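PDB 4JHM: mandelate racemase / muconate lactonizing enzyme, C-terminal domain protein, which is a member of the enolase superfamily, pairing an N-terminal capping domain with a C-terminal TIM-barrel-like domain in an eight-chain assembly. Local coordinates for residues Thr280-Cys285 with Leu311-Ala316. Sequence-based numbering, arbitrary orientation.
Sequences TQLNKC and LHVALA
Val313 projects from helix 304-316 toward helix 279-291 and meets Leu282 and the backbone of Asn283 there. Its CB lies 3.6 Å from CD2 of Leu282. At CB the side chain forks: CG2 stays beside the backbone N and touches the same leucine methyl at 3.7 Å, whereas CG1, anti to that N (chi1 -177°), reaches farther across. CG1 of Val313 meets CD2 of Leu282, CG of Leu282 at 3.9 Å and the backbone of Asn283, its CA also at 3.9 Å. One leucine methyl, CD2, thus faces CB and both methyls of the valine, and the two side chains run at a slant to each other. Asn283 and Val313 are the closest pair along the backbones, their CA atoms 6.1 Å apart. Both helices belong to the C-terminal, TIM-barrel-like domain of this enolase-superfamily protein and follow one another in the chain, joined by a segment without strands; the contact is helix-to-helix packing of Val313 on Leu282 and on the backbone of Asn283, with no hydrogen bond from one segment to the other. Ile279 and Phe286 of helix 279-291 also touch Val313, and Leu127 of helix 123-127 packs against both Asn283 and Ala316. OD1 of Asn283 comes only loosely near CG1 of Val313, at 4.4 Å, and that oxygen accepts a hydrogen bond from NE2 of His317, the residue after 311-316. Away from the valine, NZ of Lys284 donates to OE1 of Gln281 at 3.2 Å, tilted 24° from the carbonyl plane. Lys284 NZ has a second partner in OE1 of Gln86, and its side chain also packs on Ala287 of a neighbouring subunit.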
# COMPACT_ATOMS: atom_id res chain seq x y z
N THR A 280 -3.76 -26.40 -23.66
CA THR A 280 -3.85 -26.63 -22.22
C THR A 280 -3.68 -25.36 -21.40
O THR A 280 -4.38 -25.15 -20.40
CB THR A 280 -2.78 -27.63 -21.78
OG1 THR A 280 -3.16 -28.96 -22.17
CG2 THR A 280 -2.56 -27.57 -20.27
N GLN A 281 -2.75 -24.50 -21.81
CA GLN A 281 -2.40 -23.33 -21.02
C GLN A 281 -3.19 -22.10 -21.44
O GLN A 281 -3.66 -21.33 -20.60
CB GLN A 281 -0.90 -23.05 -21.13
CG GLN A 281 -0.03 -24.18 -20.61
CD GLN A 281 -0.15 -24.36 -19.11
OE1 GLN A 281 -0.78 -25.30 -18.64
NE2 GLN A 281 0.44 -23.45 -18.36
N LEU A 282 -3.33 -21.89 -22.75
CA LEU A 282 -4.08 -20.74 -23.23
C LEU A 282 -5.42 -20.78 -22.55
O LEU A 282 -5.83 -19.83 -21.89
CB LEU A 282 -4.27 -20.79 -24.75
CG LEU A 282 -5.07 -19.62 -25.32
CD1 LEU A 282 -4.32 -18.31 -25.13
CD2 LEU A 282 -5.38 -19.84 -26.79
N ASN A 283 -6.09 -21.92 -22.72
CA ASN A 283 -7.39 -22.17 -22.13
C ASN A 283 -7.50 -21.64 -20.70
O ASN A 283 -8.48 -20.99 -20.34
CB ASN A 283 -7.67 -23.67 -22.15
CG ASN A 283 -9.08 -24.01 -21.73
OD1 ASN A 283 -10.05 -23.65 -22.39
ND2 ASN A 283 -9.21 -24.71 -20.61
N LYS A 284 -6.49 -21.92 -19.89
CA LYS A 284 -6.49 -21.47 -18.50
C LYS A 284 -6.37 -19.94 -18.41
O LYS A 284 -7.03 -19.32 -17.58
CB LYS A 284 -5.36 -22.13 -17.73
CG LYS A 284 -5.54 -23.63 -17.56
CD LYS A 284 -4.31 -24.27 -16.95
CE LYS A 284 -4.40 -25.79 -16.94
NZ LYS A 284 -3.08 -26.39 -16.63
N CYS A 285 -5.55 -19.35 -19.27
CA CYS A 285 -5.36 -17.90 -19.27
C CYS A 285 -6.68 -17.17 -19.52
O CYS A 285 -6.91 -16.09 -18.97
CB CYS A 285 -4.32 -17.50 -20.31
SG CYS A 285 -2.63 -17.98 -19.87
N LEU A 311 -8.11 -19.90 -32.53
CA LEU A 311 -9.50 -19.65 -32.87
C LEU A 311 -10.42 -20.55 -32.04
O LEU A 311 -11.47 -20.12 -31.58
CB LEU A 311 -9.73 -19.87 -34.36
CG LEU A 311 -11.20 -19.87 -34.81
CD1 LEU A 311 -11.91 -18.58 -34.43
CD2 LEU A 311 -11.29 -20.09 -36.31
N HIS A 312 -10.01 -21.80 -31.87
CA HIS A 312 -10.84 -22.77 -31.17
C HIS A 312 -11.04 -22.38 -29.71
O HIS A 312 -12.16 -22.37 -29.20
CB HIS A 312 -10.22 -24.17 -31.26
CG HIS A 312 -10.62 -24.91 -32.50
ND1 HIS A 312 -11.87 -25.46 -32.65
CD2 HIS A 312 -9.93 -25.19 -33.63
CE1 HIS A 312 -11.94 -26.05 -33.83
NE2 HIS A 312 -10.78 -25.90 -34.45
N VAL A 313 -9.95 -22.06 -29.05
CA VAL A 313 -10.01 -21.66 -27.66
C VAL A 313 -10.91 -20.43 -27.52
O VAL A 313 -11.72 -20.35 -26.60
CB VAL A 313 -8.61 -21.39 -27.10
CG1 VAL A 313 -8.67 -21.03 -25.62
CG2 VAL A 313 -7.72 -22.60 -27.31
N ALA A 314 -10.78 -19.48 -28.44
CA ALA A 314 -11.57 -18.25 -28.39
C ALA A 314 -13.06 -18.52 -28.60
O ALA A 314 -13.91 -17.77 -28.12
CB ALA A 314 -11.06 -17.24 -29.41
N LEU A 315 -13.39 -19.58 -29.33
CA LEU A 315 -14.79 -19.95 -29.56
C LEU A 315 -15.39 -20.65 -28.34
O LEU A 315 -16.61 -20.69 -28.18
CB LEU A 315 -14.92 -20.83 -30.80
CG LEU A 315 -15.15 -20.09 -32.13
CD1 LEU A 315 -14.42 -18.76 -32.20
CD2 LEU A 315 -14.74 -20.97 -33.29
N ALA A 316 -14.54 -21.18 -27.47
CA ALA A 316 -14.99 -21.89 -26.28
C ALA A 316 -15.33 -20.94 -25.13
O ALA A 316 -16.03 -21.33 -24.20
CB ALA A 316 -13.93 -22.89 -25.85